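Local coordinates for protein D-mandelate dehydrogenase (Rhodotorula graminis, PDB 2W2L) that binds NAD and probably interconverts D-mandelate and its 2-oxo acid as a D-2-hydroxyacid dehydrogenase, at residues G279-E284 and T300-I305; E216-S221 and E240-A245; Q42-K47 and S75-S80; T35-F40 and P68-I73. All coordinates share one frame; numbering follows the deposited sequence. Where two conformers were deposited one is given.

Contact 1: G279-E284 and T300-I305. With NAD (nicotinamide-adenine-dinucleotide), chain K.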
# COMPACT_ATOMS: atom_id res chain seq x y z
N GLY D 279 -2.67 -4.56 -11.38
CA GLY D 279 -1.96 -3.34 -11.03
C GLY D 279 -0.71 -3.11 -11.86
O GLY D 279 0.27 -3.87 -11.76
N LEU D 280 -0.72 -2.07 -12.68
CA LEU D 280 0.46 -1.79 -13.50
C LEU D 280 1.17 -0.47 -13.19
O LEU D 280 0.56 0.61 -13.28
CB LEU D 280 0.08 -1.80 -14.97
CG LEU D 280 -0.71 -2.99 -15.53
CD1 LEU D 280 -0.97 -2.62 -16.93
CD2 LEU D 280 0.07 -4.31 -15.47
N ASP D 281 2.45 -0.57 -12.84
CA ASP D 281 3.33 0.59 -12.79
C ASP D 281 4.17 0.73 -14.04
O ASP D 281 4.94 1.66 -14.16
CB ASP D 281 4.26 0.58 -11.59
CG ASP D 281 5.14 1.82 -11.53
OD1 ASP D 281 4.56 2.92 -11.31
OD2 ASP D 281 6.40 1.71 -11.72
N VAL D 282 4.01 -0.18 -15.00
CA VAL D 282 4.69 -0.02 -16.29
C VAL D 282 3.78 -0.46 -17.44
O VAL D 282 2.90 -1.29 -17.27
CB VAL D 282 6.01 -0.80 -16.31
CG1 VAL D 282 7.00 -0.19 -15.34
CG2 VAL D 282 5.76 -2.25 -16.03
N HIS D 283 3.95 0.10 -18.63
CA HIS D 283 2.91 -0.13 -19.66
C HIS D 283 3.55 -0.52 -20.95
O HIS D 283 4.62 -0.01 -21.29
CB HIS D 283 2.03 1.12 -19.81
CG HIS D 283 1.37 1.55 -18.52
ND1 HIS D 283 2.04 2.23 -17.52
CD2 HIS D 283 0.10 1.39 -18.07
CE1 HIS D 283 1.20 2.48 -16.53
NE2 HIS D 283 0.02 1.98 -16.83
N GLU D 284 2.96 -1.45 -21.67
CA GLU D 284 3.58 -1.91 -22.88
C GLU D 284 3.83 -0.79 -23.85
O GLU D 284 4.80 -0.87 -24.57
CB GLU D 284 2.77 -2.98 -23.59
CG GLU D 284 3.47 -3.51 -24.88
CD GLU D 284 2.73 -4.66 -25.54
OE1 GLU D 284 1.52 -4.82 -25.28
OE2 GLU D 284 3.37 -5.41 -26.34
N THR D 300 -5.58 -0.76 -11.20
CA THR D 300 -4.66 0.27 -10.72
C THR D 300 -3.50 0.61 -11.68
O THR D 300 -2.67 -0.27 -12.02
CB THR D 300 -4.05 -0.20 -9.41
OG1 THR D 300 -5.13 -0.45 -8.53
CG2 THR D 300 -3.09 0.81 -8.80
N LEU D 301 -3.38 1.88 -12.06
CA LEU D 301 -2.35 2.25 -13.01
C LEU D 301 -1.54 3.44 -12.53
O LEU D 301 -2.12 4.49 -12.22
CB LEU D 301 -3.01 2.60 -14.35
CG LEU D 301 -3.99 1.58 -14.93
CD1 LEU D 301 -4.94 2.27 -15.83
CD2 LEU D 301 -3.25 0.50 -15.64
N THR D 302 -0.21 3.33 -12.49
CA THR D 302 0.58 4.49 -12.08
C THR D 302 1.69 4.95 -13.08
O THR D 302 2.18 4.16 -13.88
CB THR D 302 1.24 4.19 -10.79
OG1 THR D 302 1.95 2.96 -10.96
CG2 THR D 302 0.18 4.04 -9.67
N THR D 303 2.10 6.21 -12.99
CA THR D 303 3.07 6.80 -13.93
C THR D 303 4.55 6.37 -13.73
O THR D 303 5.45 7.19 -13.60
CB THR D 303 2.96 8.35 -13.94
OG1 THR D 303 3.38 8.86 -12.68
CG2 THR D 303 1.49 8.82 -14.26
N HIS D 304 4.79 5.06 -13.75
CA HIS D 304 6.15 4.51 -13.61
C HIS D 304 6.94 5.11 -12.43
O HIS D 304 8.12 5.48 -12.60
CB HIS D 304 6.93 4.66 -14.92
CG HIS D 304 8.07 3.70 -15.08
ND1 HIS D 304 8.69 3.08 -14.02
CD2 HIS D 304 8.73 3.29 -16.19
CE1 HIS D 304 9.65 2.28 -14.47
NE2 HIS D 304 9.70 2.40 -15.78
N ILE D 305 6.32 5.22 -11.26
CA ILE D 305 7.01 5.79 -10.13
C ILE D 305 7.76 4.76 -9.24
O ILE D 305 8.14 5.06 -8.09
CB ILE D 305 6.06 6.72 -9.29
CG1 ILE D 305 4.84 5.95 -8.78
CG2 ILE D 305 5.57 7.96 -10.11
CD1 ILE D 305 4.03 6.76 -7.78
PA NAD K . 18.05 -8.35 -10.38
O1A NAD K . 19.00 -7.58 -11.23
O2A NAD K . 18.86 -9.17 -9.40
O5B NAD K . 16.99 -9.12 -11.32
C5B NAD K . 17.28 -10.23 -12.15
C4B NAD K . 16.65 -11.48 -11.51
O4B NAD K . 15.65 -12.07 -12.33
C3B NAD K . 17.69 -12.55 -11.22
O3B NAD K . 17.47 -13.15 -9.97
C2B NAD K . 17.47 -13.59 -12.29
O2B NAD K . 17.72 -14.86 -11.75
C1B NAD K . 16.03 -13.37 -12.75
N9A NAD K . 15.97 -13.40 -14.22
C8A NAD K . 16.99 -12.98 -15.06
N7A NAD K . 16.60 -13.14 -16.34
C5A NAD K . 15.33 -13.64 -16.34
C6A NAD K . 14.50 -13.98 -17.40
N6A NAD K . 15.02 -14.08 -18.62
N1A NAD K . 13.25 -14.50 -17.11
C2A NAD K . 12.84 -14.67 -15.80
N3A NAD K . 13.69 -14.33 -14.75
C4A NAD K . 14.92 -13.82 -15.02
O3 NAD K . 16.96 -7.38 -9.68
PN NAD K . 16.12 -6.19 -10.41
O1N NAD K . 15.78 -5.35 -9.25
O2N NAD K . 16.88 -5.56 -11.52
O5D NAD K . 14.73 -6.76 -11.03
C5D NAD K . 14.51 -6.74 -12.42
C4D NAD K . 13.35 -5.86 -12.89
O4D NAD K . 13.06 -4.73 -12.05
C3D NAD K . 13.71 -5.28 -14.25
O3D NAD K . 12.73 -5.50 -15.24
C2D NAD K . 13.75 -3.80 -14.02
O2D NAD K . 13.51 -3.07 -15.22
C1D NAD K . 12.72 -3.63 -12.90
N1N NAD K . 12.74 -2.24 -12.35
C2N NAD K . 11.56 -1.53 -12.24
C3N NAD K . 11.56 -0.21 -11.73
C7N NAD K . 10.30 0.62 -11.67
O7N NAD K . 10.45 2.03 -11.77
N7N NAD K . 9.09 0.04 -11.54
C4N NAD K . 12.77 0.39 -11.37
C5N NAD K . 13.96 -0.33 -11.50
C6N NAD K . 13.93 -1.64 -12.00

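Contact 2: E216-S221 and E240-A245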
# COMPACT_ATOMS: atom_id res chain seq x y z
N GLU D 216 3.05 -23.36 -13.82
CA GLU D 216 2.88 -23.90 -12.49
C GLU D 216 2.70 -22.78 -11.56
O GLU D 216 1.85 -22.83 -10.68
CB GLU D 216 4.07 -24.72 -12.04
CG GLU D 216 3.91 -26.14 -12.48
CD GLU D 216 5.19 -26.79 -12.90
OE1 GLU D 216 6.25 -26.11 -12.87
OE2 GLU D 216 5.15 -27.98 -13.26
N LEU D 217 3.50 -21.75 -11.77
CA LEU D 217 3.44 -20.58 -10.95
C LEU D 217 2.09 -19.91 -11.09
O LEU D 217 1.47 -19.61 -10.10
CB LEU D 217 4.55 -19.59 -11.32
CG LEU D 217 4.38 -18.39 -10.38
CD1 LEU D 217 5.52 -18.39 -9.31
CD2 LEU D 217 4.29 -17.13 -11.09
N ALA D 218 1.64 -19.67 -12.33
CA ALA D 218 0.31 -19.15 -12.59
C ALA D 218 -0.78 -19.92 -11.83
O ALA D 218 -1.59 -19.34 -11.11
CB ALA D 218 0.03 -19.14 -14.08
N ARG D 219 -0.75 -21.25 -11.95
CA ARG D 219 -1.77 -22.14 -11.37
C ARG D 219 -1.94 -21.94 -9.86
O ARG D 219 -3.06 -22.02 -9.33
CB ARG D 219 -1.38 -23.60 -11.69
CG ARG D 219 -2.47 -24.68 -11.57
CD ARG D 219 -2.02 -26.04 -12.18
NE ARG D 219 -0.98 -26.75 -11.40
CZ ARG D 219 0.20 -27.17 -11.86
NH1 ARG D 219 0.56 -26.96 -13.13
NH2 ARG D 219 1.03 -27.83 -11.07
N ARG D 220 -0.82 -21.68 -9.18
CA ARG D 220 -0.74 -21.65 -7.73
C ARG D 220 -1.08 -20.28 -7.12
O ARG D 220 -1.28 -20.17 -5.92
CB ARG D 220 0.69 -21.98 -7.33
CG ARG D 220 1.18 -23.43 -7.61
CD ARG D 220 0.60 -24.47 -6.64
NE ARG D 220 1.05 -24.29 -5.27
CZ ARG D 220 2.23 -24.73 -4.79
NH1 ARG D 220 3.10 -25.37 -5.59
NH2 ARG D 220 2.56 -24.51 -3.50
N SER D 221 -1.14 -19.25 -7.95
CA SER D 221 -1.12 -17.87 -7.48
C SER D 221 -2.47 -17.20 -7.21
O SER D 221 -3.40 -17.43 -7.91
CB SER D 221 -0.36 -17.04 -8.51
OG SER D 221 1.00 -17.36 -8.43
N GLU D 240 -1.39 -15.12 -23.18
CA GLU D 240 -2.63 -15.87 -23.08
C GLU D 240 -2.48 -17.21 -22.38
O GLU D 240 -3.29 -17.55 -21.49
CB GLU D 240 -3.14 -16.21 -24.45
CG GLU D 240 -3.69 -15.14 -25.28
CD GLU D 240 -4.37 -15.79 -26.50
OE1 GLU D 240 -4.58 -17.03 -26.45
OE2 GLU D 240 -4.67 -15.08 -27.50
N ALA D 241 -1.52 -18.01 -22.81
CA ALA D 241 -1.25 -19.28 -22.12
C ALA D 241 -1.13 -19.05 -20.60
O ALA D 241 -1.72 -19.80 -19.83
CB ALA D 241 0.03 -20.00 -22.70
N PHE D 242 -0.40 -18.00 -20.18
CA PHE D 242 -0.23 -17.67 -18.76
C PHE D 242 -1.56 -17.29 -18.06
O PHE D 242 -1.83 -17.75 -16.96
CB PHE D 242 0.82 -16.58 -18.59
CG PHE D 242 1.21 -16.35 -17.16
CD1 PHE D 242 2.32 -17.00 -16.62
CD2 PHE D 242 0.48 -15.48 -16.34
CE1 PHE D 242 2.69 -16.79 -15.33
CE2 PHE D 242 0.84 -15.29 -15.02
CZ PHE D 242 1.94 -15.93 -14.52
N PHE D 243 -2.42 -16.49 -18.69
CA PHE D 243 -3.64 -16.13 -18.05
C PHE D 243 -4.62 -17.29 -18.06
O PHE D 243 -5.46 -17.44 -17.17
CB PHE D 243 -4.21 -14.88 -18.70
CG PHE D 243 -3.39 -13.63 -18.45
CD1 PHE D 243 -3.23 -13.13 -17.17
CD2 PHE D 243 -2.77 -12.97 -19.49
CE1 PHE D 243 -2.46 -11.96 -16.92
CE2 PHE D 243 -1.99 -11.79 -19.27
CZ PHE D 243 -1.84 -11.29 -17.98
N ALA D 244 -4.50 -18.16 -19.05
CA ALA D 244 -5.36 -19.32 -19.06
C ALA D 244 -5.00 -20.23 -17.88
O ALA D 244 -5.86 -20.89 -17.34
CB ALA D 244 -5.25 -20.09 -20.42
N ALA D 245 -3.74 -20.28 -17.49
CA ALA D 245 -3.37 -21.16 -16.40
C ALA D 245 -3.67 -20.61 -15.02
O ALA D 245 -3.54 -21.36 -14.06
CB ALA D 245 -1.88 -21.59 -16.48

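Contact 3: Q42-K47 and S75-S80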
# COMPACT_ATOMS: atom_id res chain seq x y z
N GLN D 42 26.06 15.03 -34.79
CA GLN D 42 26.79 16.01 -35.51
C GLN D 42 27.96 16.57 -34.67
O GLN D 42 29.11 16.52 -35.10
CB GLN D 42 25.86 17.13 -35.95
CG GLN D 42 26.43 17.88 -37.11
CD GLN D 42 26.96 16.92 -38.15
OE1 GLN D 42 26.45 15.78 -38.32
NE2 GLN D 42 28.03 17.35 -38.82
N ALA D 43 27.62 17.09 -33.48
CA ALA D 43 28.55 17.49 -32.42
C ALA D 43 29.72 16.52 -32.20
O ALA D 43 30.86 16.95 -32.16
CB ALA D 43 27.78 17.66 -31.11
N LEU D 44 29.42 15.23 -32.03
CA LEU D 44 30.47 14.22 -31.91
C LEU D 44 31.37 14.13 -33.17
O LEU D 44 32.59 14.07 -33.04
CB LEU D 44 29.88 12.86 -31.53
CG LEU D 44 29.39 12.57 -30.09
CD1 LEU D 44 28.69 11.24 -30.05
CD2 LEU D 44 30.48 12.62 -28.98
N ARG D 45 30.77 14.15 -34.36
CA ARG D 45 31.52 14.13 -35.63
C ARG D 45 32.44 15.35 -35.80
O ARG D 45 33.45 15.27 -36.47
CB ARG D 45 30.56 14.06 -36.84
CG ARG D 45 29.97 12.71 -37.11
CD ARG D 45 28.88 12.72 -38.21
NE ARG D 45 29.31 13.34 -39.47
CZ ARG D 45 30.12 12.76 -40.37
NH1 ARG D 45 30.61 11.52 -40.21
NH2 ARG D 45 30.44 13.45 -41.46
N GLU D 46 32.08 16.48 -35.20
CA GLU D 46 32.83 17.71 -35.31
C GLU D 46 33.87 17.90 -34.20
O GLU D 46 34.50 18.95 -34.11
CB GLU D 46 31.85 18.90 -35.30
CG GLU D 46 31.55 19.47 -36.67
CD GLU D 46 30.08 19.90 -36.85
OE1 GLU D 46 29.59 20.80 -36.13
OE2 GLU D 46 29.41 19.30 -37.73
N LYS D 47 34.04 16.89 -33.35
CA LYS D 47 34.94 16.94 -32.18
C LYS D 47 34.59 18.13 -31.26
O LYS D 47 35.50 18.77 -30.69
CB LYS D 47 36.44 17.00 -32.56
CG LYS D 47 36.92 16.07 -33.67
CD LYS D 47 37.39 14.71 -33.11
CE LYS D 47 38.93 14.63 -32.79
NZ LYS D 47 39.32 14.98 -31.36
N SER D 75 29.60 5.20 -33.04
CA SER D 75 30.72 5.12 -33.97
C SER D 75 31.47 6.46 -34.01
O SER D 75 32.47 6.61 -34.70
CB SER D 75 30.25 4.69 -35.36
OG SER D 75 29.54 5.75 -35.99
N HIS D 76 31.00 7.43 -33.26
CA HIS D 76 31.53 8.78 -33.39
C HIS D 76 32.14 9.31 -32.10
O HIS D 76 32.72 10.37 -32.08
CB HIS D 76 30.44 9.72 -33.90
CG HIS D 76 29.98 9.40 -35.29
ND1 HIS D 76 30.77 9.60 -36.40
CD2 HIS D 76 28.81 8.87 -35.74
CE1 HIS D 76 30.11 9.21 -37.48
NE2 HIS D 76 28.92 8.76 -37.10
N LEU D 77 32.04 8.54 -31.02
CA LEU D 77 32.63 8.89 -29.74
C LEU D 77 34.14 8.98 -29.87
O LEU D 77 34.73 8.18 -30.61
CB LEU D 77 32.34 7.80 -28.72
CG LEU D 77 30.87 7.76 -28.40
CD1 LEU D 77 30.58 6.44 -27.70
CD2 LEU D 77 30.49 9.02 -27.60
N PRO D 78 34.77 9.88 -29.09
CA PRO D 78 36.20 10.00 -29.26
C PRO D 78 36.81 8.74 -28.65
O PRO D 78 36.24 8.22 -27.71
CB PRO D 78 36.56 11.22 -28.42
CG PRO D 78 35.32 11.76 -27.88
CD PRO D 78 34.27 10.70 -27.98
N SER D 79 37.93 8.28 -29.18
CA SER D 79 38.59 7.04 -28.74
C SER D 79 39.33 7.17 -27.43
O SER D 79 39.86 6.16 -26.88
CB SER D 79 39.54 6.55 -29.82
OG SER D 79 38.80 6.02 -30.92
N SER D 80 39.40 8.40 -26.94
CA SER D 80 39.87 8.66 -25.60
C SER D 80 38.89 8.10 -24.55
O SER D 80 39.26 7.87 -23.41
CB SER D 80 40.06 10.17 -25.39
OG SER D 80 38.91 10.91 -25.78

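Contact 4: T35-F40 and P68-I73. Unlike the reference sequence in segment 68-73: Ile-73 (reference Leu).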
# COMPACT_ATOMS: atom_id res chain seq x y z
N THR D 35 20.24 18.72 -27.77
CA THR D 35 19.14 19.29 -28.53
C THR D 35 18.39 18.12 -29.18
O THR D 35 17.33 17.73 -28.71
CB THR D 35 19.66 20.29 -29.58
OG1 THR D 35 20.75 19.70 -30.30
CG2 THR D 35 20.13 21.60 -28.89
N THR D 36 18.98 17.53 -30.21
CA THR D 36 18.36 16.45 -30.97
C THR D 36 19.30 15.25 -30.88
O THR D 36 20.49 15.42 -30.55
CB THR D 36 18.11 16.85 -32.50
OG1 THR D 36 18.95 16.07 -33.36
CG2 THR D 36 18.38 18.36 -32.80
N HIS D 37 18.80 14.05 -31.19
CA HIS D 37 19.71 12.90 -31.37
C HIS D 37 20.70 13.24 -32.49
O HIS D 37 21.92 13.13 -32.29
CB HIS D 37 18.96 11.59 -31.64
CG HIS D 37 19.83 10.48 -32.18
ND1 HIS D 37 20.39 9.51 -31.37
CD2 HIS D 37 20.19 10.16 -33.45
CE1 HIS D 37 21.09 8.67 -32.12
NE2 HIS D 37 20.99 9.04 -33.37
N ASP D 38 20.18 13.67 -33.65
CA ASP D 38 21.01 14.03 -34.80
C ASP D 38 21.98 15.18 -34.49
O ASP D 38 23.16 15.13 -34.84
CB ASP D 38 20.16 14.28 -36.08
CG ASP D 38 19.61 12.96 -36.72
OD1 ASP D 38 20.24 11.88 -36.61
OD2 ASP D 38 18.54 13.01 -37.35
N GLY D 39 21.51 16.21 -33.81
CA GLY D 39 22.42 17.30 -33.44
C GLY D 39 23.60 16.84 -32.60
O GLY D 39 24.70 17.35 -32.75
N PHE D 40 23.37 15.86 -31.72
CA PHE D 40 24.44 15.35 -30.87
C PHE D 40 25.40 14.47 -31.66
O PHE D 40 26.60 14.47 -31.41
CB PHE D 40 23.86 14.63 -29.64
CG PHE D 40 24.90 13.99 -28.74
CD1 PHE D 40 24.96 12.60 -28.61
CD2 PHE D 40 25.78 14.78 -27.98
CE1 PHE D 40 25.89 12.04 -27.78
CE2 PHE D 40 26.70 14.22 -27.13
CZ PHE D 40 26.77 12.85 -27.03
N PRO D 68 18.49 7.26 -29.71
CA PRO D 68 19.10 6.07 -29.04
C PRO D 68 20.63 6.08 -29.04
O PRO D 68 21.24 6.62 -29.94
CB PRO D 68 18.60 4.88 -29.89
CG PRO D 68 18.29 5.47 -31.27
CD PRO D 68 18.15 7.01 -31.13
N TRP D 69 21.24 5.46 -28.04
CA TRP D 69 22.68 5.17 -28.08
C TRP D 69 22.90 3.86 -28.88
O TRP D 69 23.23 2.80 -28.33
CB TRP D 69 23.30 5.19 -26.66
CG TRP D 69 23.61 6.63 -26.14
CD1 TRP D 69 22.71 7.65 -25.89
CD2 TRP D 69 24.90 7.17 -25.83
NE1 TRP D 69 23.36 8.78 -25.44
CE2 TRP D 69 24.70 8.52 -25.41
CE3 TRP D 69 26.21 6.65 -25.83
CZ2 TRP D 69 25.75 9.34 -25.02
CZ3 TRP D 69 27.26 7.47 -25.45
CH2 TRP D 69 27.02 8.80 -25.04
N ASN D 70 22.69 3.95 -30.19
CA ASN D 70 22.81 2.81 -31.11
C ASN D 70 24.23 2.78 -31.70
O ASN D 70 25.01 3.73 -31.50
CB ASN D 70 21.76 2.91 -32.23
CG ASN D 70 21.84 4.23 -32.98
OD1 ASN D 70 20.91 4.64 -33.67
ND2 ASN D 70 22.95 4.92 -32.83
N ALA D 71 24.59 1.71 -32.40
CA ALA D 71 25.92 1.61 -33.04
C ALA D 71 26.36 2.87 -33.79
O ALA D 71 27.53 3.29 -33.68
CB ALA D 71 26.02 0.40 -33.97
N ASP D 72 25.43 3.45 -34.55
CA ASP D 72 25.74 4.54 -35.42
C ASP D 72 26.29 5.78 -34.69
O ASP D 72 27.35 6.30 -35.10
CB ASP D 72 24.54 4.84 -36.29
CG ASP D 72 24.67 6.16 -37.03
OD1 ASP D 72 25.73 6.47 -37.66
OD2 ASP D 72 23.68 6.91 -36.96
N ILE D 73 25.59 6.23 -33.64
CA ILE D 73 26.10 7.29 -32.74
C ILE D 73 27.34 6.87 -31.98
O ILE D 73 28.25 7.65 -31.79
CB ILE D 73 24.99 7.89 -31.85
CG1 ILE D 73 25.47 8.26 -30.45
CG2 ILE D 73 23.84 6.93 -31.74
CD1 ILE D 73 24.34 8.71 -29.53

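Contact 1: G279-E284 and T300-I305
Gly-279 pairs with Thr-300 in parallel register, and the ladder, already joined between Ala-278 and Thr-300, continues: Leu-280 N gives its hydrogen to Thr-300 O (2.7 Å), and Leu-280 O takes one from Thr-302 N (2.9 Å). The Leu-280 side chain runs alongside that of Leu-301, CD1 being 4.1 Å from Leu-301 CD2. Both strands then leave the sheet, and Asp-281, an NAD-binding residue, spans the gap. Its CG lies anti to the backbone N (chi1 -178°), which swings the carboxylate over to the other segment. There OD1 takes the Thr-302 OG1 hydroxyl on its anti lone pair at 2.6 Å and a weak bond from Ile-305 N, while OD2 receives the nicotinamide amide N7N of NAD at 3.2 Å, almost straight at 172°. With Gly-306 N also bonding weakly to OD2, the carboxylate probably limits the amide's rotation. Val-282 sets CG1 3.7 Å above the centre of the His-304 ring, a CH-pi contact. His-283 turns its ring edge to Leu-301. Strand 275-280 lies between strands 250-254 and 299-301; helix 291-294 packs on the two leucines, and helix 114-130 touches Thr-300 and Asp-281.

Contact 2: E216-S221 and E240-A245
Two helices of the Rossmann-type NAD-binding domain meet here, with Ala-218 of helix 214-220 set against Phe-242 and Ala-245 of helix 240-245. The first helix leads from strand 208-210 to strand 223-226, the second from there toward strand 250-254, so they are successive crossover helices on the same side of the parallel sheet. Their short segments approach to 8.3 Å between axes and cross at -37°, a spacing that the small alanines at the crossing permit. Ala-218 CB sits over one face of the Phe-242 ring, 3.8 Å from its centroid and 14° off the normal, in a CH-pi contact displaced toward the rim. Phe-242 reaches it because its CG stands anti to the backbone N (chi1 -170°), which carries the ring across toward helix 214-220. Leu-217 CD2 comes to the ring edge, 4.3 Å from Phe-242 CZ. One turn farther along, Ala-245 CB meets Ala-218 CB at 3.9 Å, and Ala-245 O approaches Arg-219 CA at 3.3 Å in a CA-H...O contact. The Arg-219 side chain, deposited in two conformers, leads away, in one of them to a salt bridge with Glu-215.

The end of the first helix is tied off locally: Ser-221 OG gives to Leu-217 O at 2.8 Å from above the carbonyl plane, while Arg-220 N reaches the same oxygen from the opposite face. Leu-217 also touches Val-191 of strand 189-193. Between the helices, then, the joint is made by methyl groups, a ring face and close backbone, and it rests on shape and burial rather than on directed polar bonds.

Contact 3: Q42-K47 and S75-S80
Leu-44 and Arg-45, in the last turn of helix 37-45, face His-76, Leu-77 and Pro-78 in the loop that leads from helix 71-74 to strand 83-86. Both elements belong to the domain built on the five-stranded parallel sheet of order 2-1-3-4-5, a flavodoxin-like fold. The helix finishes in a Schellman motif, Lys-47 taking a positive phi and its N bonding back to Leu-44 O.

His-76 has its imidazole held between two unlike groups. Over one face lies Arg-45 CG, 3.6 Å from the ring centroid in a CH-pi contact; over the other, Ser-75 OG stands 3.1 Å above the plane toward the rim, its hydroxyl engaged with Asp-72 O. In Arg-45 and His-76 alike CG stands beside the backbone N, anti to the carbonyl carbon; the two chains run side by side, and the arginine is extended until it bends at chi3 (53°). With that bend and the turn at the last torsion the guanidinium plane ends up perpendicular to the imidazole, with His-76 CE1 at its edge, 3.6 Å from Arg-45 NH1. It is therefore the aliphatic part of the arginine that covers the ring.

Next to this pair the contact is apolar. Leu-44, with CG beside its backbone N (chi1 -75°) and an extended second torsion, lies alongside Leu-77 and points the same way; Leu-44 CD1 is 3.8 Å from Leu-77 CD2. The other branch, CD2, reaches Pro-78 CD at 4.4 Å, and Leu-44 CB rests 3.8 Å from His-76 O. On the helix itself, Gln-42 NE2 donates to Glu-46 OE2 at 2.6 Å, meeting that oxygen nearly head-on.

Contact 4: T35-F40 and P68-I73
The His-37 ring carries Pro-68 CD over one face, 3.4 Å from His-37 ND1, and turns its edge to Ile-73. A little deeper, the Phe-40 ring presents its edge to Ile-73 CD1, with Phe-40 CD1 4.0 Å away, and that same methyl lies over a face of the Trp-69 indole, toward its rim. Phe-40 and Trp-69 themselves meet obliquely, planes at 39°, Phe-40 CE1 and Trp-69 CZ2 being 3.9 Å apart. Ile-73 CD1 thus fills the corner where the two aromatic rings meet.

Here the starts of helices 37-45 and 71-74 come together, two successive crossover helices of the flavodoxin-like domain, each leading toward the next strand of its parallel sheet. His-37 and Phe-40 lie one turn apart, and both hold CG anti to the backbone N (chi1 165° and 177°), which sends the two rings across to the second segment. His-37 CE1 comes within 3.0 Å of Pro-68 O, while the ring's ND1 is hydrogen-bonded to Ser-66 O. Ser-66 OG also takes Trp-69 NE1, so this one residue, just ahead of the second segment, fixes both rings. Trp-69 further meets Trp-93 edge-to-face. A cis peptide bond precedes Pro-68, whose side chain crosses that of His-37 at about a right angle. The placing of Ile-73 CG2 is doubtful, because it is modelled too close to Asn-70.

Asn-70 occupies the N-cap position of helix 71-74. At the matching place on the first helix Thr-36 is the N-cap, and its OG1 accepts from Gly-39 N at 2.6 Å.

In the fold
Contacts 1 and 2 belong to the NAD-binding domain, contacts 3 and 4 to the flavodoxin-like one. Contact 1 is buried at the sheet ends and, alone of the four, has hydrogen bonds between its segments and touches the coenzyme. Contact 2, also largely buried but with its centre about 23 Å from the chain's centre, against 11 Å for contact 1, joins two helices through apolar groups. Contacts 3 and 4 are partly buried, share helix 37-45 and touch each other, Leu-77 packing on Trp-69 and Leu-44 on the backbone of Ile-73; they are opposite ends of one seam. Aromatic rings dominate its start at contact 4, while leucines and an arginine-covered histidine close it at contact 3.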